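PDB 3WZ2: uncharacterized protein from Pyrococcus furiosus DSM 3638, which probably acts as an archaeal proteasome-assembly chaperone of the PAC2 family, and may also serve as a proteasome activator. Local coordinates for residues N109-V113 against L172-V176; A191-E196 against V208-L212. All blocks are in the same frame, centred on the assembly; numbering follows the deposited sequence.

How the contacts relate
Contact 1 comes first along the chain. It pairs the start of strand 112-120 with the start of strand 174-181, and so closes a loop of 58 residues that holds strand 130-134 and helices 137-145 and 158-169. Strand 174-181 then leads on to helix 188-202, where contact 2 begins. Contact 2 closes a much shorter loop of 11 residues by packing that helix on the start of helix 209-213. The contacts follow in series and neither nest nor cross. The centres of contact 1 and contact 2 lie about 22 Å apart. Contact 1 joins neighbouring strands within the main sheet, and contact 2 joins two helices that follow it.

Contact 1: N109-V113 against L172-V176; sequences NAEKV and LKSYV
Val113 O is approached by three groups of the neighbouring strand. Tyr175 N gives it a hydrogen bond of 2.8 Å, with a C=O...N angle of 170°. The CA-H of Ser174 makes a second, weaker contact, with Ser174 CA 3.2 Å from Val113 O. The edge of the Tyr175 ring comes in as well, with Val113 O near the ring plane and 3.5 Å from CD1. Val113 N returns a bond of 2.9 Å to Lys173 O, which completes the parallel bridge between Val113 and Ser174.

One step earlier the ladder is opened by a water. It accepts from Lys173 N and donates to Ala110 O at 2.7 Å, with a weak bond to Glu111 O. The side chain of Lys173 runs past this last carbonyl, with CD 3.6 Å from Glu111 O. Its chain then turns through two bends (chi3 71°), and its ammonium forms salt bridges with Glu138, Glu139 and Glu142 of helix 137-145.

Lys112 lies obliquely to the Tyr175 ring, with CG 3.9 Å from CE1. Tyr175 OH hydrogen-bonds to Glu142, to which Lys112 NZ also makes a long, weak ion pair. On the other face of the sheet Val113 CG2 reaches Leu172 CD1 at 4.2 Å, beside Leu105 of helix 91-107.

The chemistry thus differs by face. Mostly apolar packing against helices 91-107 and 158-169 seats one side, where Ser174 OG hydrogen-bonds to Leu164 O. On the other, glutamates of helix 137-145 hold Lys173 and the Tyr175 hydroxyl, and probably attract Lys112 more weakly.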
ATOM      1  N   ASN B 109     -13.115  19.677 -28.737  1.00 20.88           N
ATOM      2  CA  ASN B 109     -14.406  20.350 -28.709  1.00 22.21           C
ATOM      3  C   ASN B 109     -15.562  19.415 -28.990  1.00 22.70           C
ATOM      4  O   ASN B 109     -16.404  19.679 -29.850  1.00 22.32           O
ATOM      5  CB  ASN B 109     -14.420  21.536 -29.661  1.00 23.12           C
ATOM      6  CG  ASN B 109     -13.224  22.449 -29.435  1.00 25.56           C
ATOM      7  OD1 ASN B 109     -13.082  23.070 -28.383  1.00 22.83           O
ATOM      8  ND2 ASN B 109     -12.352  22.517 -30.415  1.00 28.37           N
ATOM      9  N   ALA B 110     -15.627  18.356 -28.193  1.00 21.39           N
ATOM     10  CA  ALA B 110     -16.679  17.366 -28.302  1.00 20.85           C
ATOM     11  C   ALA B 110     -18.029  18.034 -28.279  1.00 21.30           C
ATOM     12  O   ALA B 110     -18.261  18.959 -27.529  1.00 20.62           O
ATOM     13  CB  ALA B 110     -16.576  16.351 -27.165  1.00 20.39           C
ATOM     14  N   GLU B 111     -18.925  17.556 -29.122  1.00 22.23           N
ATOM     15  CA  GLU B 111     -20.289  18.064 -29.177  1.00 24.72           C
ATOM     16  C   GLU B 111     -21.170  17.511 -28.040  1.00 23.77           C
ATOM     17  O   GLU B 111     -21.985  18.223 -27.479  1.00 22.02           O
ATOM     18  CB  GLU B 111     -20.860  17.674 -30.537  1.00 29.76           C
ATOM     19  CG  GLU B 111     -22.211  18.254 -30.882  1.00 37.50           C
ATOM     20  CD  GLU B 111     -22.786  17.612 -32.149  1.00 46.23           C
ATOM     21  OE1 GLU B 111     -22.008  17.439 -33.128  1.00 46.44           O
ATOM     22  OE2 GLU B 111     -24.006  17.282 -32.153  1.00 50.14           O
ATOM     23  N   LYS B 112     -21.007  16.230 -27.719  1.00 22.48           N
ATOM     24  CA  LYS B 112     -21.800  15.569 -26.684  1.00 22.50           C
ATOM     25  C   LYS B 112     -20.992  14.488 -25.972  1.00 18.98           C
ATOM     26  O   LYS B 112     -20.208  13.792 -26.584  1.00 19.44           O
ATOM     27  CB  LYS B 112     -23.049  14.900 -27.273  1.00 26.10           C
ATOM     28  CG  LYS B 112     -24.081  15.854 -27.791  1.00 29.50           C
ATOM     29  CD  LYS B 112     -25.331  15.135 -28.244  1.00 34.11           C
ATOM     30  CE  LYS B 112     -26.175  15.993 -29.180  1.00 41.51           C
ATOM     31  NZ  LYS B 112     -27.458  16.382 -28.557  1.00 45.48           N
ATOM     32  N   VAL B 113     -21.255  14.333 -24.683  1.00 18.06           N
ATOM     33  CA  VAL B 113     -20.716  13.279 -23.880  1.00 16.85           C
ATOM     34  C   VAL B 113     -21.883  12.560 -23.261  1.00 17.36           C
ATOM     35  O   VAL B 113     -22.592  13.117 -22.441  1.00 17.68           O
ATOM     36  CB  VAL B 113     -19.790  13.855 -22.795  1.00 16.65           C
ATOM     37  CG1 VAL B 113     -19.030  12.754 -22.094  1.00 16.35           C
ATOM     38  CG2 VAL B 113     -18.806  14.841 -23.412  1.00 17.36           C
ATOM     39  N   LEU B 172     -18.664  21.097 -21.409  1.00 20.23           N
ATOM     40  CA  LEU B 172     -19.184  20.205 -22.430  1.00 20.30           C
ATOM     41  C   LEU B 172     -20.617  19.840 -22.112  1.00 19.51           C
ATOM     42  O   LEU B 172     -21.073  19.953 -20.973  1.00 19.32           O
ATOM     43  CB  LEU B 172     -18.351  18.935 -22.503  1.00 20.86           C
ATOM     44  CG  LEU B 172     -16.884  19.198 -22.794  1.00 22.77           C
ATOM     45  CD1 LEU B 172     -16.059  17.939 -22.642  1.00 22.72           C
ATOM     46  CD2 LEU B 172     -16.720  19.813 -24.197  1.00 24.24           C
ATOM     47  N   LYS B 173     -21.333  19.446 -23.141  1.00 18.46           N
ATOM     48  CA  LYS B 173     -22.698  18.993 -22.996  1.00 19.47           C
ATOM     49  C   LYS B 173     -22.647  17.539 -22.628  1.00 17.29           C
ATOM     50  O   LYS B 173     -22.183  16.713 -23.417  1.00 15.50           O
ATOM     51  CB  LYS B 173     -23.476  19.209 -24.315  1.00 22.89           C
ATOM     52  CG  LYS B 173     -23.533  20.657 -24.772  1.00 25.57           C
ATOM     53  CD  LYS B 173     -24.035  20.863 -26.201  1.00 30.74           C
ATOM     54  CE  LYS B 173     -25.515  20.579 -26.365  1.00 33.71           C
ATOM     55  NZ  LYS B 173     -26.346  21.148 -25.262  1.00 39.25           N
ATOM     56  N   SER B 174     -23.112  17.228 -21.424  1.00 17.08           N
ATOM     57  CA  SER B 174     -23.014  15.872 -20.872  1.00 17.29           C
ATOM     58  C   SER B 174     -24.403  15.348 -20.488  1.00 17.09           C
ATOM     59  O   SER B 174     -25.315  16.123 -20.113  1.00 16.05           O
ATOM     60  CB  SER B 174     -22.002  15.762 -19.720  1.00 17.06           C
ATOM     61  OG  SER B 174     -22.437  16.365 -18.538  1.00 18.54           O
ATOM     62  N   TYR B 175     -24.563  14.037 -20.658  1.00 16.02           N
ATOM     63  CA  TYR B 175     -25.791  13.344 -20.371  1.00 16.42           C
ATOM     64  C   TYR B 175     -25.499  11.961 -19.816  1.00 16.98           C
ATOM     65  O   TYR B 175     -24.485  11.355 -20.160  1.00 16.04           O
ATOM     66  CB  TYR B 175     -26.636  13.152 -21.619  1.00 17.23           C
ATOM     67  CG  TYR B 175     -26.700  14.319 -22.590  1.00 18.96           C
ATOM     68  CD1 TYR B 175     -25.602  14.675 -23.317  1.00 20.28           C
ATOM     69  CD2 TYR B 175     -27.884  15.056 -22.801  1.00 21.14           C
ATOM     70  CE1 TYR B 175     -25.644  15.713 -24.221  1.00 20.53           C
ATOM     71  CE2 TYR B 175     -27.936  16.107 -23.726  1.00 19.83           C
ATOM     72  CZ  TYR B 175     -26.810  16.404 -24.438  1.00 20.22           C
ATOM     73  OH  TYR B 175     -26.829  17.425 -25.335  1.00 24.12           O
ATOM     74  N   VAL B 176     -26.403  11.462 -18.975  1.00 16.41           N
ATOM     75  CA  VAL B 176     -26.485  10.039 -18.691  1.00 16.93           C
ATOM     76  C   VAL B 176     -27.908   9.526 -19.013  1.00 17.62           C
ATOM     77  O   VAL B 176     -28.888  10.136 -18.632  1.00 16.24           O
ATOM     78  CB  VAL B 176     -26.146   9.747 -17.225  1.00 18.59           C
ATOM     79  CG1 VAL B 176     -26.055   8.247 -16.965  1.00 18.03           C
ATOM     80  CG2 VAL B 176     -24.832  10.424 -16.809  1.00 18.02           C
TER
HETATM   81  O   HOH W   1     -20.190  19.802 -25.790  1.00 23.06           O

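Contact 2: A191-E196 against V208-L212; sequences AANVVE and VEPLL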
ATOM      1  N   ALA B 191     -30.636  -2.785 -21.485  1.00 19.80           N
ATOM      2  CA  ALA B 191     -29.707  -2.259 -22.474  1.00 19.38           C
ATOM      3  C   ALA B 191     -30.425  -1.856 -23.749  1.00 19.05           C
ATOM      4  O   ALA B 191     -30.177  -0.805 -24.335  1.00 20.68           O
ATOM      5  CB  ALA B 191     -28.599  -3.236 -22.765  1.00 18.40           C
ATOM      6  N   ALA B 192     -31.318  -2.705 -24.197  1.00 21.31           N
ATOM      7  CA  ALA B 192     -32.088  -2.439 -25.406  1.00 20.90           C
ATOM      8  C   ALA B 192     -32.930  -1.203 -25.239  1.00 19.77           C
ATOM      9  O   ALA B 192     -33.014  -0.409 -26.163  1.00 21.56           O
ATOM     10  CB  ALA B 192     -32.972  -3.637 -25.751  1.00 22.69           C
ATOM     11  N   ASN B 193     -33.574  -1.040 -24.078  1.00 19.37           N
ATOM     12  CA  ASN B 193     -34.323   0.182 -23.815  1.00 20.35           C
ATOM     13  C   ASN B 193     -33.435   1.439 -23.955  1.00 21.15           C
ATOM     14  O   ASN B 193     -33.854   2.459 -24.503  1.00 20.38           O
ATOM     15  CB  ASN B 193     -34.922   0.172 -22.398  1.00 21.92           C
ATOM     16  CG  ASN B 193     -35.941  -0.952 -22.179  1.00 21.34           C
ATOM     17  OD1 ASN B 193     -36.507  -1.450 -23.125  1.00 21.93           O
ATOM     18  ND2 ASN B 193     -36.226  -1.276 -20.910  1.00 19.27           N
ATOM     19  N   VAL B 194     -32.205   1.353 -23.444  1.00 19.86           N
ATOM     20  CA  VAL B 194     -31.285   2.475 -23.515  1.00 20.13           C
ATOM     21  C   VAL B 194     -30.838   2.745 -24.949  1.00 19.74           C
ATOM     22  O   VAL B 194     -30.801   3.891 -25.393  1.00 19.09           O
ATOM     23  CB  VAL B 194     -30.071   2.251 -22.599  1.00 19.70           C
ATOM     24  CG1 VAL B 194     -28.999   3.249 -22.896  1.00 20.03           C
ATOM     25  CG2 VAL B 194     -30.523   2.346 -21.150  1.00 21.96           C
ATOM     26  N   VAL B 195     -30.548   1.691 -25.699  1.00 20.17           N
ATOM     27  CA  VAL B 195     -30.193   1.871 -27.090  1.00 21.44           C
ATOM     28  C   VAL B 195     -31.315   2.538 -27.899  1.00 21.70           C
ATOM     29  O   VAL B 195     -31.039   3.418 -28.707  1.00 20.44           O
ATOM     30  CB  VAL B 195     -29.816   0.554 -27.759  1.00 22.79           C
ATOM     31  CG1 VAL B 195     -29.657   0.736 -29.266  1.00 22.31           C
ATOM     32  CG2 VAL B 195     -28.545   0.035 -27.145  1.00 25.10           C
ATOM     33  N   GLU B 196     -32.564   2.162 -27.640  1.00 21.69           N
ATOM     34  CA  GLU B 196     -33.691   2.806 -28.329  1.00 25.88           C
ATOM     35  C   GLU B 196     -33.709   4.309 -28.095  1.00 23.27           C
ATOM     36  O   GLU B 196     -33.937   5.063 -29.017  1.00 24.45           O
ATOM     37  CB  GLU B 196     -35.068   2.220 -27.923  1.00 29.56           C
ATOM     38  CG  GLU B 196     -35.372   0.850 -28.518  1.00 38.18           C
ATOM     39  CD  GLU B 196     -36.740   0.286 -28.091  1.00 45.27           C
ATOM     40  OE1 GLU B 196     -37.011   0.106 -26.872  1.00 49.75           O
ATOM     41  OE2 GLU B 196     -37.569   0.041 -28.994  1.00 55.20           O
ATOM     42  N   VAL B 208     -32.949  -2.750 -32.143  1.00 28.95           N
ATOM     43  CA  VAL B 208     -32.584  -3.580 -30.995  1.00 32.76           C
ATOM     44  C   VAL B 208     -33.063  -5.030 -31.055  1.00 34.34           C
ATOM     45  O   VAL B 208     -32.804  -5.801 -30.110  1.00 35.84           O
ATOM     46  CB  VAL B 208     -33.024  -2.968 -29.637  1.00 30.07           C
ATOM     47  CG1 VAL B 208     -32.383  -1.608 -29.473  1.00 33.37           C
ATOM     48  CG2 VAL B 208     -34.527  -2.892 -29.505  1.00 30.06           C
ATOM     49  N   GLU B 209     -33.723  -5.419 -32.146  1.00 37.05           N
ATOM     50  CA  GLU B 209     -34.251  -6.775 -32.245  1.00 39.27           C
ATOM     51  C   GLU B 209     -33.191  -7.860 -32.110  1.00 35.27           C
ATOM     52  O   GLU B 209     -33.399  -8.840 -31.391  1.00 38.75           O
ATOM     53  CB  GLU B 209     -35.079  -6.957 -33.520  1.00 46.35           C
ATOM     54  CG  GLU B 209     -36.405  -6.195 -33.507  1.00 54.39           C
ATOM     55  CD  GLU B 209     -37.392  -6.708 -32.455  1.00 66.51           C
ATOM     56  OE1 GLU B 209     -37.559  -7.951 -32.347  1.00 75.29           O
ATOM     57  OE2 GLU B 209     -38.012  -5.878 -31.738  1.00 67.23           O
ATOM     58  N   PRO B 210     -32.022  -7.680 -32.735  1.00 36.46           N
ATOM     59  CA  PRO B 210     -30.961  -8.671 -32.511  1.00 37.25           C
ATOM     60  C   PRO B 210     -30.475  -8.817 -31.044  1.00 39.15           C
ATOM     61  O   PRO B 210     -30.080  -9.905 -30.601  1.00 45.41           O
ATOM     62  CB  PRO B 210     -29.824  -8.192 -33.425  1.00 35.42           C
ATOM     63  CG  PRO B 210     -30.465  -7.294 -34.410  1.00 35.80           C
ATOM     64  CD  PRO B 210     -31.604  -6.639 -33.692  1.00 37.35           C
ATOM     65  N   LEU B 211     -30.576  -7.741 -30.279  1.00 38.87           N
ATOM     66  CA  LEU B 211     -30.256  -7.767 -28.845  1.00 35.29           C
ATOM     67  C   LEU B 211     -31.300  -8.527 -28.058  1.00 35.97           C
ATOM     68  O   LEU B 211     -30.967  -9.305 -27.153  1.00 41.29           O
ATOM     69  CB  LEU B 211     -30.227  -6.332 -28.291  1.00 33.58           C
ATOM     70  CG  LEU B 211     -29.446  -5.985 -27.038  1.00 32.24           C
ATOM     71  CD1 LEU B 211     -28.186  -6.812 -26.966  1.00 31.51           C
ATOM     72  CD2 LEU B 211     -29.155  -4.496 -26.769  1.00 31.67           C
ATOM     73  N   LEU B 212     -32.575  -8.239 -28.324  1.00 36.30           N
ATOM     74  CA  LEU B 212     -33.651  -8.929 -27.623  1.00 40.83           C
ATOM     75  C   LEU B 212     -33.631 -10.424 -27.991  1.00 41.43           C
ATOM     76  O   LEU B 212     -33.947 -11.261 -27.162  1.00 45.65           O
ATOM     77  CB  LEU B 212     -35.010  -8.302 -27.942  1.00 41.64           C
ATOM     78  CG  LEU B 212     -35.178  -6.833 -27.515  1.00 44.57           C
ATOM     79  CD1 LEU B 212     -36.513  -6.291 -28.004  1.00 44.15           C
ATOM     80  CD2 LEU B 212     -35.074  -6.673 -26.004  1.00 41.83           C
TER
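This is a buried, apolar helix-to-helix contact with no hydrogen bond across it. It sets one side of helix 188-202, which follows strand 174-181 of the main sheet, against the residue before helix 209-213 and that helix's first turn. Val208 and Ala192 form its centre, with their CB atoms 3.9 Å apart.

The two methyls of Val208 spread over the helix. CG1 lies anti to the carbonyl carbon (chi1 -59°) and meets Val195 CG1 at 3.6 Å. The same methyl also rests near the backbone, 3.6 Å from Ala192 O. That carbonyl is already used within its helix, where it accepts from Glu196 N. Both methyls lie near the Glu196 chain, with Glu196 CG 4.0 Å from Val208 CG2, and the two side chains cross at about a right angle. An alanine in place of Val208 would keep CB against Ala192 but lose both methyls, and would probably leave a gap beside Val195 and strip the Glu196 chain of its apolar neighbour.

Two leucines of that first turn complete the packing round Ala192. Leu212 CD2 touches Ala192 CB at 3.7 Å. Leu211 CD2 lies against both the backbone and CB of Ala192, 3.8 Å from Ala192 N, and also borders Ala191. The small side chain of Ala192 probably allows Val208 and both leucines to come this close to the helix. Helix 32-43 packs alongside: Ile35 touches Ala191 and Leu211, Ala36 touches Val195, and Phe39 touches Leu211. Val208 O accepts from Leu212 N at 3.0 Å, which fixes the first turn of helix 209-213.

The arrangement is a packing of two consecutive helices within the PAC2 region, joined by a short connection and set on helix 32-43 through small and branched apolar residues.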